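Local coordinates for uncharacterized protein (Enterococcus faecalis, PDB 2QRU) that is of unknown function but adopts the alpha/beta hydrolase fold and is probably a hydrolase, at residues V30-G35 and V61-Y66. Residues are numbered along the deposited sequence; the frame is centred on the assembly and turned at random.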
loop_
_atom_site.group_PDB
_atom_site.type_symbol
_atom_site.label_atom_id
_atom_site.label_comp_id
_atom_site.label_asym_id
_atom_site.label_seq_id
_atom_site.Cartn_x
_atom_site.Cartn_y
_atom_site.Cartn_z
ATOM N N VAL A 30 -6.816 -11.272 3.949
ATOM C CA VAL A 30 -5.958 -10.358 3.173
ATOM C C VAL A 30 -5.751 -9.101 3.962
ATOM O O VAL A 30 -6.735 -8.495 4.437
ATOM C CB VAL A 30 -6.586 -9.986 1.822
ATOM C CG1 VAL A 30 -5.810 -8.858 1.139
ATOM C CG2 VAL A 30 -6.592 -11.185 0.919
ATOM N N VAL A 31 -4.482 -8.709 4.101
ATOM C CA VAL A 31 -4.173 -7.468 4.819
ATOM C C VAL A 31 -4.041 -6.371 3.769
ATOM O O VAL A 31 -3.251 -6.511 2.823
ATOM C CB VAL A 31 -2.878 -7.580 5.656
ATOM C CG1 VAL A 31 -2.624 -6.257 6.404
ATOM C CG2 VAL A 31 -2.997 -8.752 6.643
ATOM N N TYR A 32 -4.829 -5.301 3.915
ATOM C CA TYR A 32 -4.844 -4.215 2.952
ATOM C C TYR A 32 -4.088 -2.994 3.494
ATOM O O TYR A 32 -4.398 -2.519 4.605
ATOM C CB TYR A 32 -6.277 -3.818 2.628
ATOM C CG TYR A 32 -6.375 -2.557 1.814
ATOM C CD1 TYR A 32 -6.039 -2.570 0.459
ATOM C CD2 TYR A 32 -6.791 -1.347 2.397
ATOM C CE1 TYR A 32 -6.122 -1.419 -0.320
ATOM C CE2 TYR A 32 -6.874 -0.168 1.638
ATOM C CZ TYR A 32 -6.530 -0.213 0.280
ATOM O OH TYR A 32 -6.592 0.926 -0.497
ATOM N N LEU A 33 -3.148 -2.486 2.692
ATOM C CA LEU A 33 -2.341 -1.285 3.021
ATOM C C LEU A 33 -2.698 -0.126 2.100
ATOM O O LEU A 33 -2.468 -0.200 0.871
ATOM C CB LEU A 33 -0.837 -1.581 2.931
ATOM C CG LEU A 33 -0.418 -2.734 3.842
ATOM C CD1 LEU A 33 1.044 -3.054 3.651
ATOM C CD2 LEU A 33 -0.713 -2.419 5.337
ATOM N N HIS A 34 -3.200 0.955 2.695
ATOM C CA HIS A 34 -3.811 2.061 1.948
ATOM C C HIS A 34 -2.782 2.964 1.212
ATOM O O HIS A 34 -1.563 2.804 1.365
ATOM C CB HIS A 34 -4.687 2.905 2.894
ATOM C CG HIS A 34 -3.914 3.659 3.949
ATOM N ND1 HIS A 34 -3.162 4.782 3.666
ATOM C CD2 HIS A 34 -3.798 3.459 5.283
ATOM C CE1 HIS A 34 -2.643 5.267 4.789
ATOM N NE2 HIS A 34 -3.001 4.473 5.786
ATOM N N GLY A 35 -3.286 3.903 0.405
ATOM C CA GLY A 35 -2.437 4.832 -0.339
ATOM C C GLY A 35 -2.184 6.137 0.417
ATOM O O GLY A 35 -2.619 6.287 1.571
ATOM N N VAL A 61 -11.010 -9.236 5.097
ATOM C CA VAL A 61 -10.095 -8.127 4.824
ATOM C C VAL A 61 -9.712 -7.436 6.128
ATOM O O VAL A 61 -10.574 -7.105 6.947
ATOM C CB VAL A 61 -10.714 -7.113 3.832
ATOM C CG1 VAL A 61 -9.769 -5.936 3.626
ATOM C CG2 VAL A 61 -10.998 -7.788 2.477
ATOM N N LEU A 62 -8.409 -7.235 6.293
ATOM C CA LEU A 62 -7.867 -6.534 7.466
ATOM C C LEU A 62 -7.200 -5.263 6.942
ATOM O O LEU A 62 -6.089 -5.322 6.428
ATOM C CB LEU A 62 -6.854 -7.432 8.199
ATOM C CG LEU A 62 -7.398 -8.820 8.571
ATOM C CD1 LEU A 62 -6.315 -9.721 9.106
ATOM C CD2 LEU A 62 -8.566 -8.709 9.567
ATOM N N ALA A 63 -7.902 -4.133 7.030
ATOM C CA ALA A 63 -7.396 -2.870 6.501
ATOM C C ALA A 63 -6.621 -2.182 7.619
ATOM O O ALA A 63 -7.202 -1.851 8.651
ATOM C CB ALA A 63 -8.557 -1.994 6.010
ATOM N N LEU A 64 -5.319 -1.986 7.427
ATOM C CA LEU A 64 -4.425 -1.742 8.567
ATOM C C LEU A 64 -3.827 -0.324 8.607
ATOM O O LEU A 64 -3.442 0.230 7.568
ATOM C CB LEU A 64 -3.284 -2.805 8.529
ATOM C CG LEU A 64 -2.341 -2.957 9.717
ATOM C CD1 LEU A 64 -3.127 -3.290 11.009
ATOM C CD2 LEU A 64 -1.229 -4.014 9.458
ATOM N N ASP A 65 -3.726 0.247 9.815
ATOM C CA ASP A 65 -3.031 1.531 9.970
ATOM C C ASP A 65 -1.529 1.364 9.800
ATOM O O ASP A 65 -0.961 0.348 10.212
ATOM C CB ASP A 65 -3.204 2.073 11.400
ATOM C CG ASP A 65 -4.594 2.624 11.706
ATOM O OD1 ASP A 65 -5.434 2.845 10.815
ATOM O OD2 ASP A 65 -4.834 2.852 12.907
ATOM N N TYR A 66 -0.876 2.408 9.291
ATOM C CA TYR A 66 0.565 2.529 9.435
ATOM C C TYR A 66 0.968 3.986 9.722
ATOM O O TYR A 66 0.203 4.928 9.442
ATOM C CB TYR A 66 1.255 1.921 8.212
ATOM C CG TYR A 66 0.869 2.533 6.870
ATOM C CD1 TYR A 66 1.431 3.762 6.452
ATOM C CD2 TYR A 66 -0.048 1.878 6.004
ATOM C CE1 TYR A 66 1.116 4.321 5.219
ATOM C CE2 TYR A 66 -0.350 2.429 4.751
ATOM C CZ TYR A 66 0.234 3.632 4.356
ATOM O OH TYR A 66 -0.049 4.159 3.111
HETATM O O HOH W 1 -4.559 0.296 5.104
HETATM O O HOH W 2 -2.174 4.919 8.275
HETATM O O HOH W 3 0.161 6.917 2.944
#
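Val31 and Leu62 are paired on neighbouring parallel strands joined by a right-handed beta-alpha-beta crossover through helix 48-55, a central unit of the alpha/beta hydrolase sheet. The tightly paired half of the contact illustrates regular pairing: Leu62 N donates to Val30 O, Tyr32 N to Leu62 O and Leu64 N to Tyr32 O, all at 2.8 to 3.0 Å. On one face of the sheet Val31 CG1, anti to its backbone N (chi1 -179°), lies 4.0 Å from Leu64 CD2, both side chains packing against helix 74-93. On the other, Ala63 CB meets the edge of the Tyr32 ring, whose OH hydrogen-bonds Asp45.

From Leu33 and Leu64 onward the chains separate, CA to CA 5.9 Å, and water replaces direct pairing. Water 1 donates to Tyr32 O and Leu64 O and weakly accepts from His34 N, standing in for a direct bond between His34 N and Leu64 O. At the C-terminal end the His34 and Tyr66 rings form an offset stack, centroids 4.1 Å apart and planes 16° from parallel, with Tyr66 CE2 over the imidazole centre. His34 ND1 donates in its ring plane to Gly35 O at 2.6 Å and, with water 2 at NE2, holds the imidazole's rotation. Tyr66 OH donates to His34 O at 2.7 Å, from above the carbonyl plane, and accepts a hydrogen bond from water 3.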